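Intracellular serine protease (Bacillus licheniformis, PDB 4ZOQ) probably acts as a subtilisin-like serine endopeptidase, a lanthipeptide protease that cuts peptide bonds in a sequence-specific way. Local coordinates at residues 170-174 with 191-195; 199-205 with 221-227; 217-221 with 322-326; 311-317 with 328-332. All blocks are in the same frame, centred on the assembly; numbering follows the deposited sequence.

Contact 1 (170-174 with 191-195)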
# COMPACT_ATOMS: atom_id res chain seq x y z
N PHE B 170 -1.17 -4.11 3.98
CA PHE B 170 0.25 -4.09 3.74
C PHE B 170 0.66 -2.66 3.45
O PHE B 170 -0.06 -1.94 2.76
CB PHE B 170 0.60 -5.01 2.57
CG PHE B 170 0.27 -6.44 2.84
CD1 PHE B 170 1.14 -7.25 3.56
CD2 PHE B 170 -0.95 -6.97 2.44
CE1 PHE B 170 0.82 -8.56 3.84
CE2 PHE B 170 -1.27 -8.28 2.70
CZ PHE B 170 -0.38 -9.07 3.41
N SER B 171 1.80 -2.24 4.00
CA SER B 171 2.25 -0.87 3.84
C SER B 171 3.75 -0.78 3.56
O SER B 171 4.52 -1.57 4.07
CB SER B 171 1.94 -0.09 5.13
OG SER B 171 1.90 1.29 4.86
N SER B 172 4.16 0.20 2.77
CA SER B 172 5.58 0.40 2.51
C SER B 172 6.28 0.99 3.73
O SER B 172 5.72 1.85 4.43
CB SER B 172 5.78 1.28 1.28
OG SER B 172 5.03 2.46 1.40
N ALA B 173 7.48 0.50 4.02
CA ALA B 173 8.19 0.89 5.22
C ALA B 173 8.81 2.28 5.09
O ALA B 173 9.13 2.91 6.07
CB ALA B 173 9.24 -0.13 5.57
N GLY B 174 8.99 2.74 3.87
CA GLY B 174 9.55 4.06 3.66
C GLY B 174 10.98 4.02 3.16
O GLY B 174 11.71 3.05 3.40
N HIS B 191 6.43 6.51 11.36
CA HIS B 191 6.02 6.44 9.95
C HIS B 191 4.65 5.75 9.93
O HIS B 191 4.54 4.60 10.35
CB HIS B 191 7.06 5.67 9.10
CG HIS B 191 6.79 5.68 7.62
ND1 HIS B 191 6.43 4.55 6.92
CD2 HIS B 191 6.85 6.68 6.71
CE1 HIS B 191 6.29 4.84 5.64
NE2 HIS B 191 6.53 6.13 5.49
N LEU B 192 3.63 6.43 9.42
CA LEU B 192 2.25 5.94 9.46
C LEU B 192 1.71 5.77 8.03
O LEU B 192 1.92 6.65 7.19
CB LEU B 192 1.39 6.93 10.23
CG LEU B 192 1.79 7.17 11.69
CD1 LEU B 192 1.04 8.33 12.21
CD2 LEU B 192 1.41 5.96 12.49
N PRO B 193 0.98 4.67 7.76
CA PRO B 193 0.44 3.69 8.72
C PRO B 193 1.34 2.50 9.03
O PRO B 193 0.92 1.61 9.77
CB PRO B 193 -0.81 3.18 8.00
CG PRO B 193 -0.41 3.20 6.52
CD PRO B 193 0.51 4.41 6.38
N SER B 194 2.55 2.48 8.49
CA SER B 194 3.42 1.30 8.59
C SER B 194 3.75 0.91 10.03
O SER B 194 3.99 -0.27 10.32
CB SER B 194 4.70 1.51 7.77
OG SER B 194 5.57 2.42 8.41
N ALA B 195 3.79 1.89 10.93
CA ALA B 195 4.13 1.61 12.32
C ALA B 195 2.98 1.01 13.13
O ALA B 195 3.20 0.48 14.20
CB ALA B 195 4.61 2.87 12.99
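The imidazole of His191 is met at its edge, near the ring plane, by two oxygens: CE1 touches Ser172 O at 3.3 Å, and ND1 donates to Ser194 OG at 2.7 Å with an N-H...O angle of 156°. Ala173 O comes to the ring obliquely, too poorly angled to take that proton, and the ring of Tyr141 meets the imidazole with the planes at about 45°. His191 CG is anti to the backbone N (chi1 -173°), which brings ND1 round to the hydroxyl three residues on. A leucine in its place would probably leave Ser194 OG without its donor, the hydroxyl then less firmly fixed beside Glu220. In the subtilase fold this joins the end of strand 168-172, in the central parallel sheet, to the turn leaving strand 189-192, bent by the cis peptide bond before Pro193. The side chain of Ser172 lies about 5 Å from that of Ser276, the predicted charge-relay serine. Ser171 OG bonds to Ile136 O and packs on Pro193 CG at 3.4 Å. Ser194 CB rests 3.5 Å from Ser172 O. Glycine suits position 174, since a CB would press on His191 NE2 and on Ala173 O.

Contact 2 (199-205 with 221-227)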
# COMPACT_ATOMS: atom_id res chain seq x y z
N VAL B 199 -1.00 -3.45 10.84
CA VAL B 199 -0.49 -3.08 9.53
C VAL B 199 0.87 -3.79 9.30
O VAL B 199 1.75 -3.75 10.16
CB VAL B 199 -0.33 -1.56 9.39
CG1 VAL B 199 0.37 -1.22 8.11
CG2 VAL B 199 -1.70 -0.84 9.51
N VAL B 200 1.00 -4.47 8.17
CA VAL B 200 2.22 -5.21 7.84
C VAL B 200 3.22 -4.30 7.12
O VAL B 200 3.04 -3.95 5.94
CB VAL B 200 1.89 -6.41 6.94
CG1 VAL B 200 3.15 -7.21 6.61
CG2 VAL B 200 0.83 -7.31 7.61
N SER B 201 4.30 -3.93 7.80
CA SER B 201 5.28 -3.02 7.22
C SER B 201 6.30 -3.77 6.32
O SER B 201 6.92 -4.73 6.76
CB SER B 201 5.99 -2.27 8.33
OG SER B 201 6.87 -1.32 7.79
N VAL B 202 6.45 -3.34 5.06
CA VAL B 202 7.26 -4.06 4.08
C VAL B 202 8.44 -3.22 3.55
O VAL B 202 8.25 -2.12 3.02
CB VAL B 202 6.39 -4.53 2.87
CG1 VAL B 202 7.22 -5.31 1.85
CG2 VAL B 202 5.18 -5.36 3.33
N GLY B 203 9.65 -3.76 3.69
CA GLY B 203 10.87 -3.15 3.18
C GLY B 203 11.28 -3.71 1.82
O GLY B 203 10.63 -4.60 1.28
N SER B 204 12.37 -3.21 1.28
CA SER B 204 12.76 -3.55 -0.07
C SER B 204 14.15 -4.19 -0.12
O SER B 204 15.07 -3.64 0.46
CB SER B 204 12.73 -2.30 -0.96
OG SER B 204 13.31 -2.58 -2.23
N ASN B 205 14.29 -5.35 -0.76
CA ASN B 205 15.61 -5.92 -0.93
C ASN B 205 16.08 -5.82 -2.41
O ASN B 205 15.31 -5.50 -3.32
CB ASN B 205 15.68 -7.39 -0.44
CG ASN B 205 14.80 -8.36 -1.24
OD1 ASN B 205 13.66 -8.63 -0.88
ND2 ASN B 205 15.33 -8.88 -2.34
N ILE B 221 9.36 -3.69 10.78
CA ILE B 221 9.50 -4.38 9.50
C ILE B 221 9.11 -5.84 9.66
O ILE B 221 9.63 -6.52 10.56
CB ILE B 221 10.92 -4.37 8.97
CG1 ILE B 221 11.54 -2.97 8.96
CG2 ILE B 221 10.95 -5.04 7.58
CD1 ILE B 221 10.94 -2.01 8.02
N GLU B 222 8.17 -6.33 8.84
CA GLU B 222 7.75 -7.72 8.95
C GLU B 222 8.22 -8.56 7.80
O GLU B 222 8.50 -9.76 7.98
CB GLU B 222 6.23 -7.85 9.02
CG GLU B 222 5.69 -7.44 10.35
CD GLU B 222 4.33 -8.00 10.60
OE1 GLU B 222 4.20 -9.24 10.47
OE2 GLU B 222 3.40 -7.21 10.88
N PHE B 223 8.25 -7.95 6.63
CA PHE B 223 8.68 -8.65 5.44
C PHE B 223 9.46 -7.72 4.54
O PHE B 223 9.47 -6.51 4.68
CB PHE B 223 7.52 -9.20 4.64
CG PHE B 223 6.69 -10.20 5.35
CD1 PHE B 223 7.14 -11.49 5.54
CD2 PHE B 223 5.40 -9.85 5.79
CE1 PHE B 223 6.36 -12.42 6.17
CE2 PHE B 223 4.61 -10.77 6.42
CZ PHE B 223 5.09 -12.07 6.62
N THR B 224 10.06 -8.36 3.56
CA THR B 224 10.82 -7.70 2.54
C THR B 224 10.38 -8.24 1.17
O THR B 224 9.81 -9.34 1.07
CB THR B 224 12.32 -7.92 2.89
OG1 THR B 224 12.87 -6.71 3.43
CG2 THR B 224 13.10 -8.40 1.78
N ALA B 225 10.56 -7.44 0.12
CA ALA B 225 10.33 -7.93 -1.24
C ALA B 225 11.28 -7.21 -2.21
O ALA B 225 11.79 -6.13 -1.90
CB ALA B 225 8.86 -7.74 -1.65
N PRO B 226 11.56 -7.83 -3.37
CA PRO B 226 12.53 -7.19 -4.27
C PRO B 226 12.04 -5.90 -4.94
O PRO B 226 11.31 -5.91 -5.93
CB PRO B 226 12.79 -8.29 -5.32
CG PRO B 226 11.64 -9.24 -5.22
CD PRO B 226 11.22 -9.21 -3.79
N GLY B 227 12.44 -4.77 -4.37
CA GLY B 227 12.14 -3.46 -4.92
C GLY B 227 13.33 -2.78 -5.58
O GLY B 227 13.21 -1.64 -6.02
O HOH W 1 1.18 -6.12 11.55
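Strands 200-205 and 221-226 run parallel at one border of the central sheet of the subtilase fold, 221-226 being one of its two edge strands within the chain. Hydrogen bonds alternate between them: Glu222 N to Ser201 O at 2.9 Å, Gly203 N to Phe223 O, Ala225 N to Gly203 O and Asn205 N to Ala225 O. The first is almost straight (175°). Val202, Phe223, Ser204 and Ala225 share one face, where Val202 and Ala225 pack on Ala278 of helix 275-297. Val200 CG1, anti to its backbone N (chi1 -179°), touches the edge of the Phe223 ring at CD2, 3.6 Å away. On the other face a CB at Gly203 would come close to Thr224 OG1 (3.6 Å) without clashing. Asn205 lies side by side with Pro226, pointing the same way, its ND2 3.8 Å from Pro226 CA and weakly bonded to Glu330 OE2. A valine here would probably leave Glu330 OE2 without that weak amide donor. Ser204 OG is held by Tyr214 and Ser212. Glu222 OE1 bonds to His307, while OE2 takes a proton at 2.6 Å from a water that also donates weakly to Val199 O. These partners are likely to keep the carboxylate ionised, whereas Thr224 OG1, buried with no partner in the model, probably pays a desolvation cost.

Contact 3 (217-221 with 322-326)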
# COMPACT_ATOMS: atom_id res chain seq x y z
N GLN B 217 14.37 0.61 8.28
CA GLN B 217 14.59 -0.57 9.11
C GLN B 217 13.97 -0.32 10.46
O GLN B 217 13.75 0.82 10.83
CB GLN B 217 16.10 -0.84 9.24
CG GLN B 217 16.78 -0.99 7.88
CD GLN B 217 18.28 -1.30 7.94
OE1 GLN B 217 18.84 -1.50 9.01
NE2 GLN B 217 18.92 -1.37 6.78
N GLY B 218 13.75 -1.39 11.22
CA GLY B 218 13.17 -1.27 12.55
C GLY B 218 12.41 -2.51 12.95
O GLY B 218 12.19 -3.39 12.13
N ARG B 219 11.98 -2.56 14.21
CA ARG B 219 11.27 -3.72 14.73
C ARG B 219 9.93 -3.91 14.03
O ARG B 219 9.38 -5.00 14.06
CB ARG B 219 11.07 -3.58 16.24
CG ARG B 219 12.38 -3.50 17.00
CD ARG B 219 12.20 -3.48 18.51
NE ARG B 219 13.30 -2.73 19.11
CZ ARG B 219 13.28 -1.43 19.35
NH1 ARG B 219 12.18 -0.72 19.16
NH2 ARG B 219 14.35 -0.85 19.87
N GLU B 220 9.40 -2.83 13.44
CA GLU B 220 8.12 -2.87 12.73
C GLU B 220 8.18 -3.61 11.40
O GLU B 220 7.15 -4.09 10.95
CB GLU B 220 7.57 -1.46 12.48
CG GLU B 220 8.26 -0.70 11.36
CD GLU B 220 7.58 0.62 11.03
OE1 GLU B 220 7.44 1.46 11.95
OE2 GLU B 220 7.19 0.82 9.85
N ILE B 221 9.36 -3.69 10.78
CA ILE B 221 9.50 -4.38 9.50
C ILE B 221 9.11 -5.84 9.66
O ILE B 221 9.63 -6.52 10.56
CB ILE B 221 10.92 -4.37 8.97
CG1 ILE B 221 11.54 -2.97 8.96
CG2 ILE B 221 10.95 -5.04 7.58
CD1 ILE B 221 10.94 -2.01 8.02
N LYS B 322 13.64 -13.10 13.17
CA LYS B 322 13.02 -11.85 12.81
C LYS B 322 13.96 -10.74 13.21
O LYS B 322 14.27 -10.56 14.38
CB LYS B 322 11.66 -11.70 13.48
CG LYS B 322 10.90 -10.48 13.03
CD LYS B 322 9.57 -10.35 13.77
CE LYS B 322 8.75 -9.21 13.19
NZ LYS B 322 9.48 -7.91 13.23
N ASP B 323 14.55 -10.09 12.21
CA ASP B 323 15.47 -9.01 12.47
C ASP B 323 14.94 -7.65 12.05
O ASP B 323 13.91 -7.52 11.39
CB ASP B 323 16.83 -9.25 11.81
CG ASP B 323 16.72 -9.53 10.34
OD1 ASP B 323 16.22 -10.61 9.98
OD2 ASP B 323 17.05 -8.61 9.57
N VAL B 324 15.66 -6.63 12.48
CA VAL B 324 15.34 -5.23 12.25
C VAL B 324 15.53 -4.80 10.78
O VAL B 324 14.95 -3.80 10.34
CB VAL B 324 16.24 -4.38 13.22
CG1 VAL B 324 16.58 -3.02 12.68
CG2 VAL B 324 15.61 -4.30 14.61
N ILE B 325 16.24 -5.59 9.98
CA ILE B 325 16.46 -5.23 8.57
C ILE B 325 15.41 -5.84 7.61
O ILE B 325 14.79 -5.14 6.82
CB ILE B 325 17.87 -5.65 8.14
CG1 ILE B 325 18.91 -4.93 9.00
CG2 ILE B 325 18.10 -5.37 6.66
CD1 ILE B 325 20.36 -5.44 8.76
N TYR B 326 15.19 -7.14 7.73
CA TYR B 326 14.35 -7.91 6.83
C TYR B 326 13.04 -8.35 7.44
O TYR B 326 12.25 -8.98 6.76
CB TYR B 326 15.08 -9.18 6.37
CG TYR B 326 16.37 -8.91 5.68
CD1 TYR B 326 16.41 -8.63 4.32
CD2 TYR B 326 17.57 -8.91 6.40
CE1 TYR B 326 17.60 -8.37 3.71
CE2 TYR B 326 18.75 -8.65 5.80
CZ TYR B 326 18.77 -8.38 4.46
OH TYR B 326 19.96 -8.11 3.86
O HOH W 2 11.74 -6.08 12.36
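Lys322 sends its chain out straight, CG anti to the backbone N (chi1 -174°), and bends only at the last torsion (chi4 -57°), which sets NZ among the carbonyls of 217-221. There NZ donates to Ile221 O at 3.0 Å and, weakly, to Arg219 O; a lysine suits the spot because its several protons can serve both, and its charge also faces the Tyr328 ring in a cation-pi contact. Gln217 has CG beside its backbone N (chi1 -56°) and an extended chain that runs side by side with Ile325, both pointing the same way, OE1 3.4 Å from Ile325 CG1. The first segment contains a type I beta turn, Gly218 to Ile221, leading into edge strand 221-226 of the central sheet; the second is a loop between helices 303-313 and 333-338, shaped by an Asx turn. In it Asp323 OD2 takes Tyr326 N at 3.0 Å and Ile325 N at 3.2 Å, both from the same face of the carboxylate. Between the segments Gly218 N uses a lone pair of Val324 O, in the carbonyl plane, at 2.8 Å. Glycine fits here, since its backbone angles would jam a CB against Gln217 O. Val324 CG2 lies alongside Arg219 CG, 4.1 Å away, while the guanidinium beyond makes a salt bridge with Asp181. A water lies 2.7 Å from Gly218 O and may bridge it to Asp323 O.

Contact 4 (311-317 with 328-332)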
# COMPACT_ATOMS: atom_id res chain seq x y z
N ARG B 311 4.59 -15.76 6.56
CA ARG B 311 5.70 -15.81 7.50
C ARG B 311 6.54 -17.09 7.35
O ARG B 311 7.75 -17.01 7.23
CB ARG B 311 5.16 -15.65 8.92
CG ARG B 311 6.20 -15.88 10.00
CD ARG B 311 5.64 -15.47 11.34
NE ARG B 311 4.79 -16.50 11.94
CZ ARG B 311 5.23 -17.54 12.64
NH1 ARG B 311 6.54 -17.75 12.81
NH2 ARG B 311 4.34 -18.39 13.16
N LYS B 312 5.92 -18.25 7.27
CA LYS B 312 6.69 -19.48 7.21
C LYS B 312 7.37 -19.71 5.86
O LYS B 312 8.34 -20.45 5.78
CB LYS B 312 5.80 -20.68 7.53
CG LYS B 312 5.37 -20.74 8.98
CD LYS B 312 6.54 -21.33 9.79
CE LYS B 312 6.12 -21.78 11.18
NZ LYS B 312 7.30 -21.80 12.10
N SER B 313 6.90 -19.05 4.81
CA SER B 313 7.50 -19.26 3.50
C SER B 313 8.58 -18.22 3.15
O SER B 313 9.23 -18.30 2.10
CB SER B 313 6.42 -19.28 2.41
OG SER B 313 5.65 -18.09 2.40
N ALA B 314 8.74 -17.23 4.00
CA ALA B 314 9.70 -16.16 3.73
C ALA B 314 11.14 -16.65 3.82
O ALA B 314 11.47 -17.47 4.64
CB ALA B 314 9.48 -14.98 4.69
N LEU B 315 12.00 -16.12 2.97
CA LEU B 315 13.41 -16.41 3.08
C LEU B 315 14.06 -15.62 4.22
O LEU B 315 14.14 -14.39 4.15
CB LEU B 315 14.12 -16.12 1.76
CG LEU B 315 15.63 -16.37 1.74
CD1 LEU B 315 15.89 -17.86 2.01
CD2 LEU B 315 16.16 -15.97 0.37
N ASP B 316 14.54 -16.33 5.23
CA ASP B 316 15.21 -15.74 6.38
C ASP B 316 16.62 -15.25 6.01
O ASP B 316 17.52 -16.04 5.74
CB ASP B 316 15.28 -16.73 7.53
CG ASP B 316 15.91 -16.13 8.80
OD1 ASP B 316 16.45 -15.00 8.77
OD2 ASP B 316 15.83 -16.79 9.86
N LEU B 317 16.73 -13.93 5.89
CA LEU B 317 17.96 -13.24 5.53
C LEU B 317 18.54 -12.54 6.77
O LEU B 317 17.88 -12.45 7.82
CB LEU B 317 17.68 -12.25 4.39
CG LEU B 317 17.21 -12.88 3.06
CD1 LEU B 317 16.52 -11.86 2.11
CD2 LEU B 317 18.34 -13.59 2.33
N TYR B 328 10.63 -10.90 9.08
CA TYR B 328 10.65 -12.37 8.96
C TYR B 328 11.41 -12.79 7.71
O TYR B 328 11.69 -13.97 7.55
CB TYR B 328 9.23 -12.94 8.89
CG TYR B 328 8.44 -12.78 10.15
CD1 TYR B 328 8.78 -13.48 11.30
CD2 TYR B 328 7.36 -11.90 10.21
CE1 TYR B 328 8.07 -13.33 12.47
CE2 TYR B 328 6.64 -11.74 11.39
CZ TYR B 328 7.00 -12.46 12.51
OH TYR B 328 6.29 -12.31 13.69
N GLY B 329 11.68 -11.85 6.81
CA GLY B 329 12.47 -12.15 5.62
C GLY B 329 11.79 -11.82 4.30
O GLY B 329 10.74 -11.13 4.24
N GLU B 330 12.38 -12.32 3.22
CA GLU B 330 11.86 -12.03 1.88
C GLU B 330 10.74 -12.95 1.48
O GLU B 330 10.88 -14.19 1.54
CB GLU B 330 12.97 -12.14 0.86
CG GLU B 330 12.53 -11.78 -0.56
CD GLU B 330 13.71 -11.84 -1.50
OE1 GLU B 330 14.83 -11.94 -0.97
OE2 GLU B 330 13.55 -11.73 -2.73
N VAL B 331 9.61 -12.34 1.16
CA VAL B 331 8.45 -13.05 0.63
C VAL B 331 8.71 -13.63 -0.76
O VAL B 331 9.25 -12.96 -1.62
CB VAL B 331 7.20 -12.12 0.57
CG1 VAL B 331 6.08 -12.76 -0.26
CG2 VAL B 331 6.73 -11.82 1.98
N ARG B 332 8.32 -14.88 -0.97
CA ARG B 332 8.41 -15.51 -2.29
C ARG B 332 7.10 -16.22 -2.56
O ARG B 332 6.76 -17.20 -1.89
CB ARG B 332 9.58 -16.49 -2.37
CG ARG B 332 10.97 -15.83 -2.26
CD ARG B 332 12.03 -16.91 -2.11
NE ARG B 332 11.77 -17.67 -0.88
CZ ARG B 332 12.51 -18.70 -0.45
NH1 ARG B 332 13.56 -19.10 -1.16
NH2 ARG B 332 12.18 -19.32 0.70
O HOH W 3 6.97 -15.62 1.65
O HOH W 4 10.27 -16.55 0.70
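Arg311 lays its aliphatic chain across one face of the Tyr328 ring, CD 3.5 Å from the ring centroid and 16° off the normal, a CH-pi contact. The guanidinium of Arg311 is not stacked flat, its plane standing 52° from that of the ring, so the methylenes do the touching. The contact joins the C-terminal end of helix 303-313 to the segment that leads into helix 333-338, with a single antiparallel bridge between Leu315 and Glu330. In this hydrogen-bonded pair Leu315 N donates to Glu330 O at 2.7 Å and Glu330 N to Leu315 O at 2.9 Å. The backbone of Gly329 and Val331 pairs in turn with Thr224, so this segment lies between the chain beyond the helix and the central sheet. Gly329 suits its place, because a CB would collide with Leu315 O. Arg332, in the N-cap position of helix 333-338, bends at its third torsion (chi3 -61°), and this turns one face of its guanidinium to Leu315, whose CB sits over the centre, 3.8 Å from CZ. Ser313 O lies at the edge of the same group, weakly bonded to NH2 at 3.4 Å. Leu317 crosses Glu330 obliquely, CD1 3.5 Å from Glu330 OE1 and also against its CB. A water accepts from Arg332 N at 3.0 Å and donates to Ser313 OG at 2.9 Å.

How the contacts relate
Following the chain, contact 1 closes first: the loop after strand 168-172 runs through helix 180-187 and returns along strand 189-192. It is in series with the others. Contact 2 then pairs strands 200-205 and 221-226, extending the parallel sheet that contact 1 enters through strand 168-172. Contact 3 crosses contact 2, since 217-221 lies inside the loop between those strands while 322-326 comes about a hundred residues later. Contact 4, a short closure between helices 303-313 and 333-338, crosses contact 3 in turn. Glu220 bonds Ser194 and Ser201, tying contacts 1, 2 and 3, and 328-332 pairs its backbone with strand 221-226, joining the C-terminal region to the sheet.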